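Local coordinates for putative lipoprotein (PDB 4GBS) that is a putative lipoprotein of the HmuY family that probably binds haem, at residues A[70-75]-A[190-195]. Numbering follows the deposited sequence.
Sequences LAIHRY and MTFDYI
I72 O accepts a hydrogen bond from N43 ND2, which helps tie strand 70-73 to strand 43-46, while the I72 side chain faces strand 189-195. Both branches of I72 are used. CG2 meets CG of M190, a selenomethionine, at 4.1 Å. CD1 reaches F192 CE2 at 3.9 Å, approaching the ring obliquely. CG1 of I72 lies beside the backbone N (chi1 -55°) and CG2 is anti to that N, which spreads the two branches to F192 and M190. F192 also rests on I45.

The contact joins two antiparallel sheets of this all-beta HmuY-type domain. Strand 70-73 belongs to the smaller of the two, and 190-195 runs between strands 29-35 and 172-179 of the larger one. The facing side chains are buried near the middle of the molecule.

R74 and Y75 are the central residues of a tight turn from strand 70-73 to strand 76-79. R74 has a positive phi of 53°, and the pair fits a type II' turn. The turn brings R74 O to 3.9 Å from M190 CG and lets the Y75 ring meet the selenium. M190 is bent at chi2 and chi3, and its SE sits at the edge of the Y75 ring, 3.6 Å from Y75 CD1 and 4.9 Å from the ring centroid. This is a Met-aromatic contact in the ring plane. M190 CE lies 4.0 Å from Y75 CD1. Y75 O accepts a hydrogen bond from W144 NE1.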
ATOM      1  N   LEU A  70      -3.795   4.340   5.264  1.00 56.45           N
ATOM      2  CA  LEU A  70      -3.774   3.108   4.473  1.00 53.59           C
ATOM      3  C   LEU A  70      -3.069   2.001   5.267  1.00 55.58           C
ATOM      4  O   LEU A  70      -2.442   2.269   6.298  1.00 55.17           O
ATOM      5  CB  LEU A  70      -3.134   3.273   3.070  1.00 52.18           C
ATOM      6  CG  LEU A  70      -1.632   3.570   2.950  1.00 55.12           C
ATOM      7  CD1 LEU A  70      -1.101   3.084   1.608  1.00 53.82           C
ATOM      8  CD2 LEU A  70      -1.320   5.050   3.216  1.00 53.90           C
ATOM      9  N   ALA A  71      -3.233   0.757   4.813  1.00 51.07           N
ATOM     10  CA  ALA A  71      -2.649  -0.413   5.456  1.00 50.91           C
ATOM     11  C   ALA A  71      -2.171  -1.397   4.407  1.00 53.70           C
ATOM     12  O   ALA A  71      -2.778  -1.500   3.339  1.00 50.84           O
ATOM     13  CB  ALA A  71      -3.648  -1.072   6.401  1.00 51.89           C
ATOM     14  N   ILE A  72      -1.053  -2.090   4.703  1.00 52.33           N
ATOM     15  CA  ILE A  72      -0.426  -3.073   3.809  1.00 50.57           C
ATOM     16  C   ILE A  72      -0.313  -4.415   4.541  1.00 53.19           C
ATOM     17  O   ILE A  72       0.170  -4.482   5.663  1.00 53.20           O
ATOM     18  CB  ILE A  72       0.956  -2.581   3.283  1.00 53.34           C
ATOM     19  CG1 ILE A  72       0.830  -1.191   2.593  1.00 52.88           C
ATOM     20  CG2 ILE A  72       1.582  -3.607   2.322  1.00 54.28           C
ATOM     21  CD1 ILE A  72       2.132  -0.474   2.338  1.00 57.17           C
ATOM     22  N   HIS A  73      -0.814  -5.467   3.884  1.00 49.39           N
ATOM     23  CA  HIS A  73      -0.779  -6.887   4.240  1.00 49.51           C
ATOM     24  C   HIS A  73      -0.223  -7.580   3.047  1.00 55.33           C
ATOM     25  O   HIS A  73      -0.853  -7.496   1.999  1.00 55.73           O
ATOM     26  CB  HIS A  73      -2.185  -7.409   4.641  1.00 49.56           C
ATOM     27  CG  HIS A  73      -2.305  -8.902   4.614  1.00 53.20           C
ATOM     28  ND1 HIS A  73      -2.602  -9.582   3.437  1.00 54.10           N
ATOM     29  CD2 HIS A  73      -2.148  -9.802   5.612  1.00 56.04           C
ATOM     30  CE1 HIS A  73      -2.612 -10.867   3.757  1.00 54.75           C
ATOM     31  NE2 HIS A  73      -2.354 -11.049   5.057  1.00 56.49           N
ATOM     32  N   ARG A  74       0.951  -8.216   3.141  1.00 52.35           N
ATOM     33  CA  ARG A  74       1.570  -8.834   1.968  1.00 51.82           C
ATOM     34  C   ARG A  74       1.647  -7.752   0.877  1.00 55.83           C
ATOM     35  O   ARG A  74       2.204  -6.686   1.141  1.00 54.35           O
ATOM     36  CB  ARG A  74       0.834 -10.113   1.509  1.00 49.00           C
ATOM     37  CG  ARG A  74       0.912 -11.260   2.522  1.00 51.71           C
ATOM     38  CD  ARG A  74       2.300 -11.824   2.670  1.00 57.59           C
ATOM     39  NE  ARG A  74       2.801 -12.364   1.405  1.00 61.07           N
ATOM     40  CZ  ARG A  74       4.006 -12.899   1.237  1.00 72.14           C
ATOM     41  NH1 ARG A  74       4.854 -12.978   2.255  1.00 51.89           N
ATOM     42  NH2 ARG A  74       4.380 -13.343   0.048  1.00 72.76           N
ATOM     43  N   TYR A  75       1.020  -7.962  -0.295  1.00 53.93           N
ATOM     44  CA  TYR A  75       1.073  -6.948  -1.361  1.00 52.69           C
ATOM     45  C   TYR A  75      -0.250  -6.224  -1.495  1.00 56.07           C
ATOM     46  O   TYR A  75      -0.404  -5.395  -2.394  1.00 58.11           O
ATOM     47  CB  TYR A  75       1.457  -7.601  -2.701  1.00 53.46           C
ATOM     48  CG  TYR A  75       2.647  -8.535  -2.590  1.00 54.89           C
ATOM     49  CD1 TYR A  75       3.932  -8.046  -2.301  1.00 56.58           C
ATOM     50  CD2 TYR A  75       2.499  -9.903  -2.793  1.00 55.48           C
ATOM     51  CE1 TYR A  75       5.025  -8.908  -2.190  1.00 58.14           C
ATOM     52  CE2 TYR A  75       3.584 -10.770  -2.681  1.00 56.80           C
ATOM     53  CZ  TYR A  75       4.841 -10.268  -2.383  1.00 63.97           C
ATOM     54  OH  TYR A  75       5.874 -11.161  -2.269  1.00 69.45           O
HETATM   55  N   MSE A 190       8.024  -3.870   1.521  1.00 58.60           N
HETATM   56  CA  MSE A 190       7.422  -2.843   0.662  1.00 55.48           C
HETATM   57  C   MSE A 190       7.964  -1.432   0.967  1.00 60.13           C
HETATM   58  O   MSE A 190       7.873  -0.955   2.096  1.00 61.98           O
HETATM   59  CB  MSE A 190       5.890  -2.870   0.860  1.00 54.61           C
HETATM   60  CG  MSE A 190       5.282  -4.268   0.680  1.00 58.96           C
HETATM   61 SE   MSE A 190       5.519  -5.010  -1.098  0.75 65.00          SE
HETATM   62  CE  MSE A 190       4.185  -4.027  -1.992  1.00 60.23           C
ATOM     63  N   THR A 191       8.492  -0.766  -0.060  1.00 55.79           N
ATOM     64  CA  THR A 191       9.016   0.606   0.015  1.00 57.12           C
ATOM     65  C   THR A 191       8.275   1.479  -0.985  1.00 60.85           C
ATOM     66  O   THR A 191       8.244   1.130  -2.165  1.00 60.65           O
ATOM     67  CB  THR A 191      10.545   0.658  -0.239  1.00 62.30           C
ATOM     68  OG1 THR A 191      11.225  -0.223   0.647  1.00 64.96           O
ATOM     69  CG2 THR A 191      11.120   2.060  -0.108  1.00 57.76           C
ATOM     70  N   PHE A 192       7.687   2.605  -0.533  1.00 57.31           N
ATOM     71  CA  PHE A 192       7.034   3.508  -1.467  1.00 56.94           C
ATOM     72  C   PHE A 192       7.392   4.972  -1.159  1.00 62.92           C
ATOM     73  O   PHE A 192       7.651   5.342  -0.008  1.00 61.98           O
ATOM     74  CB  PHE A 192       5.508   3.326  -1.481  1.00 57.20           C
ATOM     75  CG  PHE A 192       4.755   3.684  -0.225  1.00 58.81           C
ATOM     76  CD1 PHE A 192       4.348   4.999   0.014  1.00 63.38           C
ATOM     77  CD2 PHE A 192       4.386   2.700   0.688  1.00 60.89           C
ATOM     78  CE1 PHE A 192       3.636   5.333   1.168  1.00 64.82           C
ATOM     79  CE2 PHE A 192       3.654   3.031   1.841  1.00 64.59           C
ATOM     80  CZ  PHE A 192       3.267   4.342   2.061  1.00 63.97           C
ATOM     81  N   ASP A 193       7.415   5.797  -2.220  1.00 61.91           N
ATOM     82  CA  ASP A 193       7.618   7.240  -2.135  1.00 64.70           C
ATOM     83  C   ASP A 193       6.273   7.910  -2.218  1.00 69.49           C
ATOM     84  O   ASP A 193       5.370   7.407  -2.899  1.00 67.02           O
ATOM     85  CB  ASP A 193       8.566   7.764  -3.220  1.00 68.30           C
ATOM     86  CG  ASP A 193      10.012   7.327  -3.124  1.00 78.24           C
ATOM     87  OD1 ASP A 193      10.414   6.835  -2.052  1.00 76.17           O
ATOM     88  OD2 ASP A 193      10.753   7.499  -4.127  1.00 88.61           O
ATOM     89  N   TYR A 194       6.115   9.030  -1.513  1.00 69.39           N
ATOM     90  CA  TYR A 194       4.827   9.711  -1.527  1.00 68.61           C
ATOM     91  C   TYR A 194       4.997  11.236  -1.615  1.00 75.98           C
ATOM     92  O   TYR A 194       6.073  11.771  -1.382  1.00 78.98           O
ATOM     93  CB  TYR A 194       3.995   9.342  -0.265  1.00 67.51           C
ATOM     94  CG  TYR A 194       4.587   9.852   1.035  1.00 69.43           C
ATOM     95  CD1 TYR A 194       4.296  11.134   1.506  1.00 74.14           C
ATOM     96  CD2 TYR A 194       5.418   9.047   1.808  1.00 68.34           C
ATOM     97  CE1 TYR A 194       4.863  11.618   2.684  1.00 75.81           C
ATOM     98  CE2 TYR A 194       5.959   9.510   3.009  1.00 71.16           C
ATOM     99  CZ  TYR A 194       5.696  10.802   3.433  1.00 78.65           C
ATOM    100  OH  TYR A 194       6.284  11.280   4.584  1.00 82.60           O
ATOM    101  N   ILE A 195       3.906  11.907  -1.961  1.00 73.10           N
ATOM    102  CA  ILE A 195       3.689  13.350  -1.912  1.00 76.51           C
ATOM    103  C   ILE A 195       2.461  13.541  -1.064  1.00 79.87           C
ATOM    104  O   ILE A 195       1.393  13.079  -1.463  1.00 77.43           O
ATOM    105  CB  ILE A 195       3.582  14.097  -3.275  1.00 81.38           C
ATOM    106  CG1 ILE A 195       4.812  13.890  -4.159  1.00 82.30           C
ATOM    107  CG2 ILE A 195       3.275  15.595  -3.037  1.00 84.14           C
ATOM    108  CD1 ILE A 195       4.593  14.315  -5.635  1.00 92.13           C
TER